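Orotidine-5-phosphate decarboxylase/orotate phosphoribosyltransferase, putative (Ompdcase-oprtase, putative) (Leishmania infantum, PDB 3QW3) catalyses the decarboxylation of orotidine 5'-phosphate to UMP through the domain present here, the OMP decarboxylase part of a bifunctional UMP synthase. Local coordinates at the interface of chains A and B. Sequence-based numbering; all coordinates share one arbitrary frame. Chains: chain A/B, Orotidine-5-phosphate decarboxylase/orotate phosphoribosyltransferase, putative (Ompdcase-oprtase, putative).

The interface of chains A and B. Residues chain A 149, 154, 157, 161, 166; chain B 143-144, 147.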
# COMPACT_ATOMS: atom_id res chain seq x y z
N VAL A 149 15.82 -17.06 -1.61
CA VAL A 149 16.50 -16.72 -0.36
C VAL A 149 16.92 -18.04 0.28
O VAL A 149 16.08 -18.78 0.81
CB VAL A 149 15.59 -15.91 0.61
CG1 VAL A 149 16.30 -15.67 1.93
CG2 VAL A 149 15.17 -14.59 -0.03
N LEU A 154 11.27 -16.09 -1.74
CA LEU A 154 10.93 -14.96 -0.86
C LEU A 154 9.54 -15.13 -0.25
O LEU A 154 9.33 -14.83 0.93
CB LEU A 154 11.04 -13.61 -1.58
CG LEU A 154 10.63 -12.37 -0.76
CD1 LEU A 154 11.59 -12.12 0.40
CD2 LEU A 154 10.49 -11.11 -1.61
N ALA A 157 9.62 -17.26 2.73
CA ALA A 157 10.18 -16.51 3.86
C ALA A 157 9.13 -15.60 4.53
O ALA A 157 9.11 -15.45 5.75
CB ALA A 157 11.40 -15.70 3.43
N ARG A 161 7.61 -15.97 8.49
CA ARG A 161 7.50 -14.83 9.38
C ARG A 161 6.08 -14.66 9.90
O ARG A 161 5.87 -14.42 11.08
CB ARG A 161 7.93 -13.56 8.65
CG ARG A 161 9.36 -13.16 8.90
CD ARG A 161 9.88 -12.29 7.78
NE ARG A 161 11.30 -12.00 7.95
CZ ARG A 161 12.29 -12.81 7.59
NH1 ARG A 161 12.04 -13.99 7.03
NH2 ARG A 161 13.55 -12.44 7.79
N TRP A 166 5.38 -12.82 13.53
CA TRP A 166 4.33 -11.82 13.32
C TRP A 166 3.01 -12.11 14.03
O TRP A 166 2.27 -11.19 14.39
CB TRP A 166 4.08 -11.58 11.82
CG TRP A 166 5.24 -10.94 11.09
CD1 TRP A 166 6.36 -10.37 11.63
CD2 TRP A 166 5.37 -10.77 9.66
NE1 TRP A 166 7.18 -9.88 10.64
CE2 TRP A 166 6.60 -10.11 9.43
CE3 TRP A 166 4.57 -11.12 8.57
CZ2 TRP A 166 7.04 -9.80 8.14
CZ3 TRP A 166 5.01 -10.80 7.29
CH2 TRP A 166 6.24 -10.15 7.08
N ASP B 143 13.60 -7.66 8.05
CA ASP B 143 12.71 -8.79 7.73
C ASP B 143 12.79 -9.25 6.28
O ASP B 143 13.03 -10.43 6.01
CB ASP B 143 11.26 -8.45 8.07
CG ASP B 143 10.99 -8.41 9.55
OD1 ASP B 143 11.93 -8.57 10.36
OD2 ASP B 143 9.82 -8.20 9.91
N LEU B 144 12.59 -8.32 5.36
CA LEU B 144 12.58 -8.66 3.95
C LEU B 144 13.74 -7.98 3.23
O LEU B 144 14.47 -8.63 2.49
CB LEU B 144 11.25 -8.28 3.30
CG LEU B 144 10.09 -9.30 3.31
CD1 LEU B 144 9.44 -9.41 4.67
CD2 LEU B 144 9.04 -8.96 2.26
N LEU B 147 17.28 -9.50 3.42
CA LEU B 147 17.43 -10.89 2.98
C LEU B 147 18.36 -10.97 1.78
O LEU B 147 18.35 -10.09 0.92
CB LEU B 147 16.07 -11.50 2.61
CG LEU B 147 15.35 -12.42 3.60
CD1 LEU B 147 15.71 -12.16 5.07
CD2 LEU B 147 13.85 -12.36 3.38
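The indole N-H of A:Trp166 makes a hydrogen bond to the carboxylate of B:Asp143, NE1 to OD2 at 3.2 Å. The angle at the hydrogen is 148°. OD2 lies at the ring edge, almost in the indole plane, whereas NE1 approaches OD2 from above the carboxylate plane. Within chain A, CB of A:Arg161 sits over the centre of one indole face and so backs the ring. The chain of A:Arg161, extended from CG to NE, carries the guanidinium across the backbone of B:Asp143. The backbone O of B:Asp143 sits tightly over the guanidinium face, 2.7 Å from NH2 of A:Arg161. The N-H groups lie in the plane and are not aimed at it, so this is no hydrogen bond. The guanidinium and carboxylate planes are turned 65° apart. NE and OD1 of this pair are 4.2 Å apart, so any attraction of opposite charges acts without direct contact.

B:Leu147 carries most of the apolar contact. Its CD1 meets A:Arg161 tip to tip, 3.5 Å from NH2. Its other branch, CD2, packs on CD1 of A:Leu154 at 3.7 Å and also reaches CB of A:Ala157. A:Val149 crosses it at about a right angle. CG1 of that valine, anti to the backbone N (chi1 176°), lies 3.8 Å from CG of B:Leu147. B:Leu147 therefore packs against both helix 154-163 and strand 148-149. CD1 of B:Leu144 touches the CH2 corner of A:Trp166 at 4.1 Å, crosswise. The patch and its two-fold twin help hold together the decarboxylase dimer, which may be one pairing in the tetrameric UMP synthase.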